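Long-range contacts in B-agarase (Agarivorans gilvus, PDB 5Z6P), which is a family 50 glycoside hydrolase with agarase activity, probably cleaving the beta-1,4 bonds between D-galactose and 3,6-anhydro-L-galactose in agarose: residues Phe542-Tyr550 with Asp586-Phe594; Asp661-Phe671 with Tyr708-Gln716. All blocks are in the same frame, centred on the assembly; numbering follows the deposited sequence.

How the interactions relate
Both contacts lie in the C-terminal half of the chain, and they come in series: interaction 1 closes before interaction 2 opens. Interaction 1 joins helices 537-550 and 581-609 in the helical region between strands 501-506 and 614-615, far out on the molecule. Interaction 2 lies near its middle and pairs strands 664-668 and 709-714, late parallel strands of what is consistent with a TIM-type barrel. The centres of interactions 1 and 2 are about 32 Å apart. Their nearest atoms are about 12 Å apart, so they do not touch. Interaction 1 is thus a partly buried helix pair at the periphery, interaction 2 a buried strand pair near the centre.

Interaction 1: residues Phe542-Tyr550 with Asp586-Phe594; sequences FVELLKTKY and DYALLLEAF
A helix-helix packing in which Phe542, Leu545 and Leu546 close around Leu590, with a polar end at Asp586, joins helix 537-550 to the long helix 581-609. The axes of the two segments approach to 10.3 Å and run at 132° to each other, nearer antiparallel than parallel. Leu590 sits in the middle of the contact. Leu590 CB stands over the centre of one face of the Phe542 ring, a CH-pi contact 3.8 Å from the centroid, while its CD2 leans back over CG and CD1 of the same ring. At the edge of that ring, Phe542 CE1 meets Phe594 CB at 4.0 Å. Leu545 reaches across with both branches, CD1 to Ala593 CB at 3.8 Å and CD2 to Leu589 CB at 4.1 Å; CD1 also touches Leu590 CD2. One turn after Phe542, Leu546 CD2 lies 3.9 Å from Asp586 CG and marks the change from apolar to polar contact.

Asp586 uses one carboxylate oxygen for each partner. The Lys549 chain is fully extended, with CG anti to its own N (chi1 174°), and brings Lys549 NZ to Asp586 OD1 at 2.6 Å in a salt bridge that meets the syn side somewhat out of the carboxylate plane. Tyr550 OH donates to the syn lone pair of Asp586 OD2 at 2.5 Å, its ring turned 86° from the carboxylate. Trp560 NE1 also bonds OD2, and these donors would probably favour the ionised acid in its buried place. Beside the pair, helix 523-530 touches Phe542 and Leu590, helix 567-572 packs on Leu546 and Tyr550, and helix 627-634 lies against Leu591 of helix 581-609.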
loop_
_atom_site.group_PDB
_atom_site.type_symbol
_atom_site.label_atom_id
_atom_site.label_comp_id
_atom_site.label_asym_id
_atom_site.label_seq_id
_atom_site.Cartn_x
_atom_site.Cartn_y
_atom_site.Cartn_z
ATOM N N PHE A 542 23.650 -4.324 -21.846
ATOM C CA PHE A 542 22.909 -3.407 -22.706
ATOM C C PHE A 542 23.689 -3.119 -24.001
ATOM O O PHE A 542 23.113 -3.084 -25.074
ATOM C CB PHE A 542 22.598 -2.078 -22.007
ATOM C CG PHE A 542 21.488 -2.142 -20.963
ATOM C CD1 PHE A 542 20.792 -3.302 -20.702
ATOM C CD2 PHE A 542 21.153 -1.006 -20.247
ATOM C CE1 PHE A 542 19.766 -3.316 -19.728
ATOM C CE2 PHE A 542 20.148 -1.019 -19.282
ATOM C CZ PHE A 542 19.463 -2.169 -19.025
ATOM N N VAL A 543 24.996 -2.907 -23.878
ATOM C CA VAL A 543 25.844 -2.659 -25.035
ATOM C C VAL A 543 25.788 -3.845 -26.009
ATOM O O VAL A 543 25.675 -3.662 -27.211
ATOM C CB VAL A 543 27.309 -2.386 -24.617
ATOM C CG1 VAL A 543 28.241 -2.431 -25.832
ATOM C CG2 VAL A 543 27.407 -1.043 -23.932
ATOM N N GLU A 544 25.855 -5.059 -25.479
ATOM C CA GLU A 544 25.852 -6.239 -26.332
ATOM C C GLU A 544 24.474 -6.418 -26.971
ATOM O O GLU A 544 24.366 -6.881 -28.103
ATOM C CB GLU A 544 26.262 -7.477 -25.538
ATOM C CG GLU A 544 26.171 -8.790 -26.307
ATOM C CD GLU A 544 27.169 -8.925 -27.471
ATOM O OE1 GLU A 544 28.205 -8.218 -27.501
ATOM O OE2 GLU A 544 26.915 -9.772 -28.353
ATOM N N LEU A 545 23.426 -6.013 -26.252
ATOM C CA LEU A 545 22.083 -6.053 -26.804
ATOM C C LEU A 545 21.946 -5.089 -27.999
ATOM O O LEU A 545 21.442 -5.465 -29.046
ATOM C CB LEU A 545 21.046 -5.732 -25.715
ATOM C CG LEU A 545 19.571 -5.944 -26.056
ATOM C CD1 LEU A 545 18.719 -5.979 -24.804
ATOM C CD2 LEU A 545 18.988 -4.899 -27.039
ATOM N N LEU A 546 22.367 -3.844 -27.827
ATOM C CA LEU A 546 22.288 -2.866 -28.892
ATOM C C LEU A 546 23.208 -3.242 -30.066
ATOM O O LEU A 546 22.861 -3.033 -31.219
ATOM C CB LEU A 546 22.633 -1.471 -28.360
ATOM C CG LEU A 546 21.579 -0.982 -27.351
ATOM C CD1 LEU A 546 22.069 0.167 -26.474
ATOM C CD2 LEU A 546 20.274 -0.636 -28.058
ATOM N N LYS A 547 24.374 -3.799 -29.753
ATOM C CA LYS A 547 25.331 -4.204 -30.781
ATOM C C LYS A 547 24.742 -5.356 -31.611
ATOM O O LYS A 547 24.929 -5.428 -32.808
ATOM C CB LYS A 547 26.652 -4.600 -30.133
ATOM C CG LYS A 547 27.806 -4.802 -31.060
ATOM C CD LYS A 547 29.089 -4.854 -30.246
ATOM C CE LYS A 547 29.783 -6.187 -30.377
ATOM N NZ LYS A 547 30.530 -6.321 -31.656
ATOM N N THR A 548 24.001 -6.241 -30.965
ATOM C CA THR A 548 23.346 -7.334 -31.671
ATOM C C THR A 548 22.220 -6.814 -32.575
ATOM O O THR A 548 22.046 -7.281 -33.699
ATOM C CB THR A 548 22.797 -8.365 -30.666
ATOM O OG1 THR A 548 23.899 -9.021 -30.033
ATOM C CG2 THR A 548 21.903 -9.392 -31.357
ATOM N N LYS A 549 21.468 -5.834 -32.086
ATOM C CA LYS A 549 20.434 -5.218 -32.897
ATOM C C LYS A 549 20.980 -4.360 -34.057
ATOM O O LYS A 549 20.490 -4.465 -35.171
ATOM C CB LYS A 549 19.519 -4.354 -32.043
ATOM C CG LYS A 549 18.524 -3.581 -32.867
ATOM C CD LYS A 549 17.559 -2.818 -32.006
ATOM C CE LYS A 549 16.397 -2.312 -32.814
ATOM N NZ LYS A 549 15.528 -1.504 -31.956
ATOM N N TYR A 550 21.974 -3.509 -33.794
ATOM C CA TYR A 550 22.406 -2.524 -34.792
ATOM C C TYR A 550 23.679 -2.916 -35.556
ATOM O O TYR A 550 23.933 -2.380 -36.628
ATOM C CB TYR A 550 22.605 -1.149 -34.135
ATOM C CG TYR A 550 21.300 -0.505 -33.711
ATOM C CD1 TYR A 550 20.442 0.041 -34.649
ATOM C CD2 TYR A 550 20.923 -0.467 -32.381
ATOM C CE1 TYR A 550 19.250 0.609 -34.281
ATOM C CE2 TYR A 550 19.720 0.110 -31.988
ATOM C CZ TYR A 550 18.886 0.646 -32.951
ATOM O OH TYR A 550 17.697 1.231 -32.604
ATOM N N ASP A 586 14.119 0.767 -27.962
ATOM C CA ASP A 586 15.342 0.206 -27.389
ATOM C C ASP A 586 15.315 0.209 -25.847
ATOM O O ASP A 586 15.720 -0.757 -25.234
ATOM C CB ASP A 586 16.576 0.959 -27.919
ATOM C CG ASP A 586 16.860 0.649 -29.393
ATOM O OD1 ASP A 586 16.492 -0.447 -29.830
ATOM O OD2 ASP A 586 17.434 1.492 -30.106
ATOM N N TYR A 587 14.831 1.284 -25.228
ATOM C CA TYR A 587 14.701 1.299 -23.766
ATOM C C TYR A 587 13.855 0.117 -23.298
ATOM O O TYR A 587 14.173 -0.527 -22.304
ATOM C CB TYR A 587 14.081 2.612 -23.246
ATOM C CG TYR A 587 14.822 3.884 -23.611
ATOM C CD1 TYR A 587 16.171 3.867 -23.933
ATOM C CD2 TYR A 587 14.158 5.107 -23.620
ATOM C CE1 TYR A 587 16.844 5.044 -24.273
ATOM C CE2 TYR A 587 14.799 6.262 -23.953
ATOM C CZ TYR A 587 16.137 6.235 -24.281
ATOM O OH TYR A 587 16.746 7.404 -24.619
ATOM N N ALA A 588 12.777 -0.163 -24.026
ATOM C CA ALA A 588 11.909 -1.297 -23.715
ATOM C C ALA A 588 12.656 -2.638 -23.767
ATOM O O ALA A 588 12.531 -3.454 -22.863
ATOM C CB ALA A 588 10.726 -1.323 -24.661
ATOM N N LEU A 589 13.414 -2.863 -24.834
ATOM C CA LEU A 589 14.230 -4.070 -24.942
ATOM C C LEU A 589 15.191 -4.197 -23.749
ATOM O O LEU A 589 15.338 -5.256 -23.167
ATOM C CB LEU A 589 15.041 -4.063 -26.241
ATOM C CG LEU A 589 14.306 -4.114 -27.583
ATOM C CD1 LEU A 589 15.302 -3.960 -28.725
ATOM C CD2 LEU A 589 13.515 -5.413 -27.722
ATOM N N LEU A 590 15.857 -3.093 -23.428
ATOM C CA LEU A 590 16.844 -3.061 -22.357
ATOM C C LEU A 590 16.189 -3.359 -21.004
ATOM O O LEU A 590 16.689 -4.180 -20.270
ATOM C CB LEU A 590 17.556 -1.706 -22.323
ATOM C CG LEU A 590 18.348 -1.335 -23.589
ATOM C CD1 LEU A 590 18.934 0.070 -23.500
ATOM C CD2 LEU A 590 19.450 -2.346 -23.872
ATOM N N LEU A 591 15.065 -2.700 -20.703
ATOM C CA LEU A 591 14.372 -2.894 -19.426
ATOM C C LEU A 591 13.927 -4.353 -19.266
ATOM O O LEU A 591 14.176 -4.988 -18.233
ATOM C CB LEU A 591 13.165 -1.945 -19.313
ATOM C CG LEU A 591 12.309 -1.987 -18.057
ATOM C CD1 LEU A 591 13.125 -1.687 -16.813
ATOM C CD2 LEU A 591 11.134 -1.018 -18.182
ATOM N N GLU A 592 13.306 -4.892 -20.306
ATOM C CA GLU A 592 12.860 -6.274 -20.249
ATOM C C GLU A 592 14.029 -7.241 -20.098
ATOM O O GLU A 592 13.923 -8.184 -19.332
ATOM C CB GLU A 592 12.033 -6.656 -21.488
ATOM C CG GLU A 592 11.700 -8.139 -21.518
ATOM C CD GLU A 592 10.579 -8.501 -22.468
ATOM O OE1 GLU A 592 9.962 -7.585 -23.010
ATOM O OE2 GLU A 592 10.314 -9.703 -22.663
ATOM N N ALA A 593 15.138 -7.018 -20.806
ATOM C CA ALA A 593 16.297 -7.914 -20.654
ATOM C C ALA A 593 16.850 -7.860 -19.217
ATOM O O ALA A 593 17.182 -8.872 -18.631
ATOM C CB ALA A 593 17.413 -7.567 -21.658
ATOM N N PHE A 594 16.954 -6.660 -18.677
ATOM C CA PHE A 594 17.393 -6.483 -17.294
ATOM C C PHE A 594 16.507 -7.265 -16.316
ATOM O O PHE A 594 16.997 -8.100 -15.568
ATOM C CB PHE A 594 17.412 -4.994 -16.927
ATOM C CG PHE A 594 17.457 -4.730 -15.435
ATOM C CD1 PHE A 594 18.590 -5.015 -14.700
ATOM C CD2 PHE A 594 16.371 -4.165 -14.789
ATOM C CE1 PHE A 594 18.638 -4.754 -13.334
ATOM C CE2 PHE A 594 16.402 -3.912 -13.440
ATOM C CZ PHE A 594 17.534 -4.219 -12.705
#

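Interaction 2: residues Asp661-Phe671 with Tyr708-Gln716; sequences DMPSIIGEFHF and YFVGAHYFQ
The Tyr714 side chain runs along Phe669, His670 and Phe671, its CG anti to the backbone N (chi1 -180°). Tyr714 CB touches Phe669 CE1 at 3.9 Å. In the ring, Tyr714 CD2 has two neighbours from the same residue: Phe669 O, 3.4 Å away over the face, and Phe669 CE2 at 3.7 Å. The rings form a T-shaped pair, the edge of Tyr714 toward the face of Phe669, with planes at 85°. Tyr714 CE2 then meets His670 CA at 3.4 Å, and CZ rests on His670 CB. At the tip, Tyr714 OH receives a weak bond from Phe671 N at 3.4 Å; it also bonds Ile734 O and Arg692 NH2.

Strands 664-668 and 709-714 are parallel neighbours linked through helix 689-704, a beta-alpha-beta crossover, and with strands 299-305 and 640-643 they fit the closing part of a TIM-type barrel. A beta bulge adds one residue to strand 709-714: Ser664 pairs with Phe709, but Ile666 with Ala712. Backbone bonds flank it, Ser664 N to Tyr708 O at 2.6 Å and Ile666 N to Gly711 O at 3.2 Å. Ser664 CB sits over the Phe709 ring centre, a CH-pi contact. Glu668 lies alongside Phe715, its carboxylate taken by Arg619 and Tyr645, while a water joins Gly667 O to His713 ND1.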
loop_
_atom_site.group_PDB
_atom_site.type_symbol
_atom_site.label_atom_id
_atom_site.label_comp_id
_atom_site.label_asym_id
_atom_site.label_seq_id
_atom_site.Cartn_x
_atom_site.Cartn_y
_atom_site.Cartn_z
ATOM N N ASP A 661 -1.633 -14.009 -19.669
ATOM C CA ASP A 661 -2.233 -15.310 -19.385
ATOM C C ASP A 661 -1.436 -16.112 -18.365
ATOM O O ASP A 661 -1.082 -17.272 -18.590
ATOM C CB ASP A 661 -2.415 -16.126 -20.686
ATOM C CG ASP A 661 -3.159 -17.448 -20.453
ATOM O OD1 ASP A 661 -3.940 -17.529 -19.487
ATOM O OD2 ASP A 661 -2.926 -18.416 -21.200
ATOM N N MET A 662 -1.159 -15.467 -17.233
ATOM C CA MET A 662 -0.517 -16.107 -16.092
ATOM C C MET A 662 -1.484 -16.112 -14.909
ATOM O O MET A 662 -2.261 -15.174 -14.757
ATOM C CB MET A 662 0.789 -15.369 -15.705
ATOM C CG MET A 662 1.959 -15.611 -16.657
ATOM S SD MET A 662 2.614 -17.267 -16.501
ATOM C CE MET A 662 3.522 -17.115 -14.965
ATOM N N PRO A 663 -1.437 -17.162 -14.067
ATOM C CA PRO A 663 -2.139 -17.043 -12.791
ATOM C C PRO A 663 -1.532 -15.901 -11.987
ATOM O O PRO A 663 -0.303 -15.718 -11.995
ATOM C CB PRO A 663 -1.890 -18.382 -12.123
ATOM C CG PRO A 663 -0.607 -18.857 -12.704
ATOM C CD PRO A 663 -0.564 -18.344 -14.105
ATOM N N SER A 664 -2.394 -15.126 -11.337
ATOM C CA SER A 664 -1.985 -13.903 -10.663
ATOM C C SER A 664 -2.503 -13.886 -9.224
ATOM O O SER A 664 -3.477 -14.587 -8.900
ATOM C CB SER A 664 -2.496 -12.676 -11.420
ATOM O OG SER A 664 -2.128 -12.724 -12.790
ATOM N N ILE A 665 -1.850 -13.098 -8.368
ATOM C CA ILE A 665 -2.299 -12.966 -6.984
ATOM C C ILE A 665 -2.160 -11.525 -6.462
ATOM O O ILE A 665 -1.178 -10.831 -6.743
ATOM C CB ILE A 665 -1.539 -13.970 -6.068
ATOM C CG1 ILE A 665 -2.238 -14.119 -4.711
ATOM C CG2 ILE A 665 -0.047 -13.604 -5.952
ATOM C CD1 ILE A 665 -1.759 -15.328 -3.914
ATOM N N ILE A 666 -3.190 -11.054 -5.762
ATOM C CA ILE A 666 -3.126 -9.761 -5.098
ATOM C C ILE A 666 -2.391 -9.913 -3.778
ATOM O O ILE A 666 -2.815 -10.673 -2.910
ATOM C CB ILE A 666 -4.525 -9.149 -4.824
ATOM C CG1 ILE A 666 -5.233 -8.806 -6.140
ATOM C CG2 ILE A 666 -4.380 -7.871 -3.993
ATOM C CD1 ILE A 666 -4.484 -7.772 -6.965
ATOM N N GLY A 667 -1.302 -9.176 -3.617
ATOM C CA GLY A 667 -0.504 -9.280 -2.407
ATOM C C GLY A 667 -0.973 -8.400 -1.257
ATOM O O GLY A 667 -0.751 -8.726 -0.104
ATOM N N GLU A 668 -1.614 -7.286 -1.593
ATOM C CA GLU A 668 -2.031 -6.270 -0.644
ATOM C C GLU A 668 -3.204 -5.455 -1.174
ATOM O O GLU A 668 -3.244 -5.105 -2.345
ATOM C CB GLU A 668 -0.888 -5.304 -0.332
ATOM C CG GLU A 668 0.318 -5.914 0.358
ATOM C CD GLU A 668 1.481 -4.949 0.455
ATOM O OE1 GLU A 668 1.241 -3.736 0.462
ATOM O OE2 GLU A 668 2.625 -5.419 0.500
ATOM N N PHE A 669 -4.131 -5.138 -0.273
ATOM C CA PHE A 669 -5.171 -4.132 -0.489
ATOM C C PHE A 669 -5.763 -3.805 0.873
ATOM O O PHE A 669 -5.638 -4.594 1.803
ATOM C CB PHE A 669 -6.270 -4.617 -1.450
ATOM C CG PHE A 669 -7.175 -5.670 -0.877
ATOM C CD1 PHE A 669 -6.774 -6.988 -0.803
ATOM C CD2 PHE A 669 -8.455 -5.345 -0.456
ATOM C CE1 PHE A 669 -7.614 -7.964 -0.285
ATOM C CE2 PHE A 669 -9.308 -6.300 0.064
ATOM C CZ PHE A 669 -8.894 -7.616 0.156
ATOM N N HIS A 670 -6.415 -2.659 0.996
ATOM C CA HIS A 670 -7.147 -2.417 2.231
ATOM C C HIS A 670 -8.189 -1.334 2.144
ATOM O O HIS A 670 -8.314 -0.635 1.140
ATOM C CB HIS A 670 -6.172 -2.110 3.398
ATOM C CG HIS A 670 -5.398 -0.832 3.265
ATOM N ND1 HIS A 670 -4.077 -0.726 3.648
ATOM C CD2 HIS A 670 -5.765 0.399 2.842
ATOM C CE1 HIS A 670 -3.662 0.511 3.445
ATOM N NE2 HIS A 670 -4.669 1.216 2.969
ATOM N N PHE A 671 -8.925 -1.210 3.241
ATOM C CA PHE A 671 -9.903 -0.157 3.423
ATOM C C PHE A 671 -9.871 0.358 4.873
ATOM O O PHE A 671 -9.920 -0.427 5.812
ATOM C CB PHE A 671 -11.297 -0.682 3.050
ATOM C CG PHE A 671 -11.395 -1.120 1.627
ATOM C CD1 PHE A 671 -11.493 -0.190 0.615
ATOM C CD2 PHE A 671 -11.343 -2.464 1.292
ATOM C CE1 PHE A 671 -11.565 -0.599 -0.695
ATOM C CE2 PHE A 671 -11.414 -2.864 -0.019
ATOM C CZ PHE A 671 -11.525 -1.935 -1.008
ATOM N N TYR A 708 -7.932 -14.681 -14.025
ATOM C CA TYR A 708 -6.477 -14.816 -13.942
ATOM C C TYR A 708 -5.982 -14.784 -12.513
ATOM O O TYR A 708 -4.797 -15.002 -12.252
ATOM C CB TYR A 708 -5.790 -13.727 -14.764
ATOM C CG TYR A 708 -6.180 -13.823 -16.204
ATOM C CD1 TYR A 708 -5.504 -14.675 -17.058
ATOM C CD2 TYR A 708 -7.253 -13.098 -16.700
ATOM C CE1 TYR A 708 -5.868 -14.788 -18.379
ATOM C CE2 TYR A 708 -7.631 -13.204 -18.017
ATOM C CZ TYR A 708 -6.928 -14.054 -18.855
ATOM O OH TYR A 708 -7.289 -14.170 -20.169
ATOM N N PHE A 709 -6.888 -14.538 -11.574
ATOM C CA PHE A 709 -6.468 -14.420 -10.190
ATOM C C PHE A 709 -6.822 -15.631 -9.341
ATOM O O PHE A 709 -7.900 -16.236 -9.473
ATOM C CB PHE A 709 -7.041 -13.144 -9.585
ATOM C CG PHE A 709 -6.195 -11.943 -9.852
ATOM C CD1 PHE A 709 -6.310 -11.254 -11.045
ATOM C CD2 PHE A 709 -5.262 -11.526 -8.920
ATOM C CE1 PHE A 709 -5.517 -10.165 -11.301
ATOM C CE2 PHE A 709 -4.458 -10.453 -9.166
ATOM C CZ PHE A 709 -4.578 -9.760 -10.354
ATOM N N VAL A 710 -5.881 -15.993 -8.481
ATOM C CA VAL A 710 -6.017 -17.199 -7.699
ATOM C C VAL A 710 -6.031 -16.873 -6.212
ATOM O O VAL A 710 -6.017 -17.761 -5.377
ATOM C CB VAL A 710 -4.887 -18.207 -8.027
ATOM C CG1 VAL A 710 -4.980 -18.634 -9.509
ATOM C CG2 VAL A 710 -3.492 -17.627 -7.705
ATOM N N GLY A 711 -6.064 -15.592 -5.892
ATOM C CA GLY A 711 -6.089 -15.174 -4.501
ATOM C C GLY A 711 -5.960 -13.677 -4.297
ATOM O O GLY A 711 -5.684 -12.937 -5.243
ATOM N N ALA A 712 -6.188 -13.237 -3.057
ATOM C CA ALA A 712 -6.004 -11.847 -2.653
ATOM C C ALA A 712 -5.710 -11.760 -1.148
ATOM O O ALA A 712 -6.414 -12.342 -0.321
ATOM C CB ALA A 712 -7.243 -10.987 -3.020
ATOM N N HIS A 713 -4.639 -11.051 -0.812
ATOM C CA HIS A 713 -4.213 -10.911 0.571
ATOM C C HIS A 713 -4.401 -9.472 1.044
ATOM O O HIS A 713 -4.054 -8.530 0.342
ATOM C CB HIS A 713 -2.760 -11.337 0.745
ATOM C CG HIS A 713 -2.503 -12.770 0.413
ATOM N ND1 HIS A 713 -1.254 -13.244 0.071
ATOM C CD2 HIS A 713 -3.337 -13.837 0.356
ATOM C CE1 HIS A 713 -1.325 -14.538 -0.161
ATOM N NE2 HIS A 713 -2.574 -14.925 0.002
ATOM N N TYR A 714 -4.941 -9.335 2.252
ATOM C CA TYR A 714 -5.326 -8.061 2.815
ATOM C C TYR A 714 -4.248 -7.517 3.765
ATOM O O TYR A 714 -3.771 -8.209 4.660
ATOM C CB TYR A 714 -6.679 -8.191 3.544
ATOM C CG TYR A 714 -7.173 -6.902 4.172
ATOM C CD1 TYR A 714 -6.680 -6.469 5.402
ATOM C CD2 TYR A 714 -8.106 -6.111 3.537
ATOM C CE1 TYR A 714 -7.105 -5.300 5.967
ATOM C CE2 TYR A 714 -8.541 -4.930 4.101
ATOM C CZ TYR A 714 -8.040 -4.537 5.326
ATOM O OH TYR A 714 -8.440 -3.364 5.890
ATOM N N PHE A 715 -3.882 -6.261 3.555
ATOM C CA PHE A 715 -2.860 -5.620 4.385
ATOM C C PHE A 715 -3.591 -4.672 5.338
ATOM O O PHE A 715 -3.970 -3.590 4.930
ATOM C CB PHE A 715 -1.844 -4.871 3.506
ATOM C CG PHE A 715 -0.575 -4.459 4.224
ATOM C CD1 PHE A 715 -0.581 -3.417 5.131
ATOM C CD2 PHE A 715 0.623 -5.094 3.964
ATOM C CE1 PHE A 715 0.585 -3.020 5.784
ATOM C CE2 PHE A 715 1.794 -4.700 4.614
ATOM C CZ PHE A 715 1.767 -3.654 5.520
ATOM N N GLN A 716 -3.754 -5.033 6.609
ATOM C CA GLN A 716 -3.002 -6.052 7.319
ATOM C C GLN A 716 -3.853 -6.580 8.491
ATOM O O GLN A 716 -4.944 -6.086 8.731
ATOM C CB GLN A 716 -1.679 -5.467 7.846
ATOM C CG GLN A 716 -1.930 -4.246 8.730
ATOM C CD GLN A 716 -0.670 -3.599 9.304
ATOM O OE1 GLN A 716 0.427 -4.110 9.146
ATOM N NE2 GLN A 716 -0.845 -2.463 9.986
HETATM O O HOH W 1 0.694 -11.275 0.437
#